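Local coordinates for uncharacterized protein orp (Desulfovibrio gigas, PDB 2WFB) that probably binds a mixed molybdenum-copper sulphide cluster and is described here in the cluster-free form, at residues 9-20 against 95-104. Sequence-based numbering, arbitrary orientation.
Sequences VTAEGPGLDGLV and LEGLTVRQAV
V20 meets L95 with its methyls: CG2 lies 3.5 Å from L95 O, while CG1 reaches on past L98 to the methyl of A103. L95 opens a type II turn that runs to L98; within it G97 N gives its hydrogen to a water that in turn donates to V20 O. At the end of the turn L98 O accepts from V20 N (2.9 Å), and L19 CD2 packs against the same carbonyl. T99 then lies beside L19 in a single beta bridge, bordered by the bond from V100 N to G18 O (2.9 Å). T99 OG1 sits between the backbone N and the carbonyl carbon (chi1 68°), placed to accept from Q102 N, while Q102 OE1 accepts from T99 N; a water links OG1 to D17 OD1. V100 turns inward, CG1 against V9 CB at 3.9 Å and CG2 against the methyl of A11. R101 N donates to L16 O (2.8 Å). The R101 side chain, bent at chi3 (-58°), grips D17 side-on in a salt bridge of two nearly straight hydrogen bonds, NE to OD1 at 2.9 Å and NH2 to OD2 at 3.0 Å. The two planes are 37° apart, and NH2 meets OD2 from above the carboxylate plane. L16 CB rests over one guanidinium face. Further on, V104 CG2 touches V9 CG2, 3.7 Å away. The T99-Q102 pair is a capping box, starting helix 100-108, which packs its valines on strand 6-11 in this alpha/beta fold of the dinitrogenase iron-molybdenum cofactor family.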
loop_
_atom_site.group_PDB
_atom_site.type_symbol
_atom_site.label_atom_id
_atom_site.label_comp_id
_atom_site.label_asym_id
_atom_site.label_seq_id
_atom_site.Cartn_x
_atom_site.Cartn_y
_atom_site.Cartn_z
ATOM N N VAL A 9 -3.276 0.959 -1.633
ATOM C CA VAL A 9 -3.055 2.136 -0.817
ATOM C C VAL A 9 -3.419 1.748 0.610
ATOM O O VAL A 9 -4.519 1.257 0.833
ATOM C CB VAL A 9 -3.922 3.330 -1.269
ATOM C CG1 VAL A 9 -3.583 4.590 -0.446
ATOM C CG2 VAL A 9 -3.743 3.634 -2.758
ATOM N N THR A 10 -2.501 1.965 1.563
ATOM C CA THR A 10 -2.797 1.725 2.986
ATOM C C THR A 10 -3.961 2.588 3.455
ATOM O O THR A 10 -4.035 3.773 3.145
ATOM C CB THR A 10 -1.582 1.936 3.891
ATOM O OG1 THR A 10 -1.057 3.257 3.688
ATOM C CG2 THR A 10 -0.498 0.917 3.561
ATOM N N ALA A 11 -4.893 1.973 4.185
ATOM C CA ALA A 11 -6.166 2.609 4.453
ATOM C C ALA A 11 -6.623 2.336 5.879
ATOM O O ALA A 11 -6.287 1.311 6.472
ATOM C CB ALA A 11 -7.203 2.140 3.461
ATOM N N GLU A 12 -7.401 3.264 6.418
ATOM C CA GLU A 12 -7.863 3.187 7.787
ATOM C C GLU A 12 -9.193 2.429 7.856
ATOM O O GLU A 12 -9.701 2.138 8.940
ATOM C CB GLU A 12 -7.911 4.621 8.389
ATOM C CG GLU A 12 -6.501 5.101 8.847
ATOM C CD GLU A 12 -6.241 6.598 8.735
ATOM O OE1 GLU A 12 -7.169 7.377 8.452
ATOM O OE2 GLU A 12 -5.083 7.007 8.952
ATOM N N GLY A 13 -9.703 2.052 6.684
ATOM C CA GLY A 13 -10.995 1.402 6.495
ATOM C C GLY A 13 -11.419 1.543 5.024
ATOM O O GLY A 13 -10.672 2.094 4.201
ATOM N N PRO A 14 -12.618 1.057 4.677
ATOM C CA PRO A 14 -13.053 1.054 3.258
ATOM C C PRO A 14 -13.406 2.450 2.719
ATOM O O PRO A 14 -13.740 3.330 3.500
ATOM C CB PRO A 14 -14.301 0.150 3.255
ATOM C CG PRO A 14 -14.394 -0.456 4.648
ATOM C CD PRO A 14 -13.591 0.414 5.579
ATOM N N GLY A 15 -13.311 2.651 1.403
ATOM C CA GLY A 15 -13.766 3.892 0.782
ATOM C C GLY A 15 -12.663 4.684 0.121
ATOM O O GLY A 15 -11.559 4.787 0.653
ATOM N N LEU A 16 -12.967 5.269 -1.032
ATOM C CA LEU A 16 -11.983 6.042 -1.767
ATOM C C LEU A 16 -11.681 7.394 -1.138
ATOM O O LEU A 16 -10.648 7.985 -1.402
ATOM C CB LEU A 16 -12.417 6.210 -3.225
ATOM C CG LEU A 16 -12.233 4.975 -4.127
ATOM C CD1 LEU A 16 -12.909 5.202 -5.469
ATOM C CD2 LEU A 16 -10.762 4.651 -4.323
ATOM N N ASP A 17 -12.572 7.885 -0.286
ATOM C CA ASP A 17 -12.381 9.208 0.275
ATOM C C ASP A 17 -11.916 9.235 1.722
ATOM O O ASP A 17 -11.780 10.306 2.297
ATOM C CB ASP A 17 -13.609 10.086 0.013
ATOM C CG ASP A 17 -13.834 10.326 -1.486
ATOM O OD1 ASP A 17 -12.907 10.846 -2.177
ATOM O OD2 ASP A 17 -14.929 9.965 -1.974
ATOM N N GLY A 18 -11.643 8.066 2.300
ATOM C CA GLY A 18 -10.962 7.993 3.600
ATOM C C GLY A 18 -9.487 8.315 3.421
ATOM O O GLY A 18 -8.979 8.275 2.315
ATOM N N LEU A 19 -8.778 8.595 4.512
ATOM C CA LEU A 19 -7.375 9.002 4.440
ATOM C C LEU A 19 -6.465 7.812 4.272
ATOM O O LEU A 19 -6.804 6.736 4.722
ATOM C CB LEU A 19 -6.956 9.732 5.725
ATOM C CG LEU A 19 -7.568 11.098 6.004
ATOM C CD1 LEU A 19 -7.162 11.505 7.411
ATOM C CD2 LEU A 19 -7.098 12.117 4.978
ATOM N N VAL A 20 -5.296 8.014 3.663
ATOM C CA VAL A 20 -4.302 6.966 3.686
ATOM C C VAL A 20 -3.797 6.760 5.133
ATOM O O VAL A 20 -3.600 7.735 5.906
ATOM C CB VAL A 20 -3.131 7.098 2.588
ATOM C CG1 VAL A 20 -3.430 8.085 1.490
ATOM C CG2 VAL A 20 -1.770 7.290 3.164
ATOM N N LEU A 95 2.720 9.785 1.908
ATOM C CA LEU A 95 1.396 10.153 1.404
ATOM C C LEU A 95 0.315 10.372 2.480
ATOM O O LEU A 95 -0.866 10.522 2.159
ATOM C CB LEU A 95 0.926 9.159 0.333
ATOM C CG LEU A 95 1.833 9.181 -0.901
ATOM C CD1 LEU A 95 1.741 7.896 -1.675
ATOM C CD2 LEU A 95 1.538 10.377 -1.803
ATOM N N GLU A 96 0.721 10.412 3.749
ATOM C CA GLU A 96 -0.218 10.674 4.832
ATOM C C GLU A 96 -0.780 12.094 4.698
ATOM O O GLU A 96 -0.096 13.026 4.230
ATOM C CB GLU A 96 0.420 10.402 6.205
ATOM C CG GLU A 96 1.539 11.369 6.623
ATOM C CD GLU A 96 2.959 11.027 6.115
ATOM O OE1 GLU A 96 3.180 10.103 5.303
ATOM O OE2 GLU A 96 3.898 11.704 6.563
ATOM N N GLY A 97 -2.062 12.224 5.040
ATOM C CA GLY A 97 -2.756 13.501 4.976
ATOM C C GLY A 97 -3.600 13.604 3.720
ATOM O O GLY A 97 -4.426 14.518 3.597
ATOM N N LEU A 98 -3.380 12.677 2.780
ATOM C CA LEU A 98 -4.164 12.595 1.529
ATOM C C LEU A 98 -5.270 11.574 1.691
ATOM O O LEU A 98 -5.138 10.631 2.510
ATOM C CB LEU A 98 -3.253 12.192 0.362
ATOM C CG LEU A 98 -2.176 13.162 -0.103
ATOM C CD1 LEU A 98 -1.379 12.582 -1.281
ATOM C CD2 LEU A 98 -2.805 14.484 -0.528
ATOM N N THR A 99 -6.374 11.765 0.965
ATOM C CA THR A 99 -7.352 10.704 0.831
ATOM C C THR A 99 -6.826 9.647 -0.129
ATOM O O THR A 99 -5.855 9.872 -0.863
ATOM C CB THR A 99 -8.746 11.175 0.358
ATOM O OG1 THR A 99 -8.660 11.627 -0.983
ATOM C CG2 THR A 99 -9.278 12.295 1.203
ATOM N N VAL A 100 -7.437 8.471 -0.094
ATOM C CA VAL A 100 -7.004 7.383 -0.959
ATOM C C VAL A 100 -7.125 7.830 -2.424
ATOM O O VAL A 100 -6.174 7.655 -3.196
ATOM C CB VAL A 100 -7.736 6.041 -0.653
ATOM C CG1 VAL A 100 -7.464 4.983 -1.758
ATOM C CG2 VAL A 100 -7.294 5.492 0.730
ATOM N N ARG A 101 -8.249 8.453 -2.769
ATOM C CA ARG A 101 -8.460 8.932 -4.129
ATOM C C ARG A 101 -7.380 9.921 -4.560
ATOM O O ARG A 101 -6.864 9.832 -5.676
ATOM C CB ARG A 101 -9.840 9.570 -4.243
ATOM C CG ARG A 101 -10.296 9.812 -5.674
ATOM C CD ARG A 101 -11.569 10.657 -5.729
ATOM N NE ARG A 101 -12.686 10.071 -4.990
ATOM C CZ ARG A 101 -13.520 9.140 -5.449
ATOM N NH1 ARG A 101 -13.392 8.632 -6.675
ATOM N NH2 ARG A 101 -14.501 8.714 -4.668
ATOM N N GLN A 102 -7.019 10.845 -3.667
ATOM C CA GLN A 102 -6.004 11.842 -3.964
ATOM C C GLN A 102 -4.631 11.238 -4.109
ATOM O O GLN A 102 -3.870 11.707 -4.922
ATOM C CB GLN A 102 -5.961 12.921 -2.895
ATOM C CG GLN A 102 -7.210 13.838 -2.857
ATOM C CD GLN A 102 -7.262 14.665 -1.592
ATOM O OE1 GLN A 102 -6.653 14.312 -0.578
ATOM N NE2 GLN A 102 -7.983 15.770 -1.638
ATOM N N ALA A 103 -4.285 10.215 -3.317
ATOM C CA ALA A 103 -2.970 9.593 -3.437
ATOM C C ALA A 103 -2.804 8.857 -4.788
ATOM O O ALA A 103 -1.745 8.921 -5.426
ATOM C CB ALA A 103 -2.708 8.645 -2.277
ATOM N N VAL A 104 -3.856 8.162 -5.213
ATOM C CA VAL A 104 -3.817 7.444 -6.478
ATOM C C VAL A 104 -3.696 8.469 -7.598
ATOM O O VAL A 104 -2.844 8.315 -8.480
ATOM C CB VAL A 104 -5.045 6.554 -6.693
ATOM C CG1 VAL A 104 -5.104 6.107 -8.133
ATOM C CG2 VAL A 104 -4.997 5.341 -5.758
HETATM O O HOH W 1 -10.835 12.508 -2.201
HETATM O O HOH W 2 -3.228 10.185 6.947
#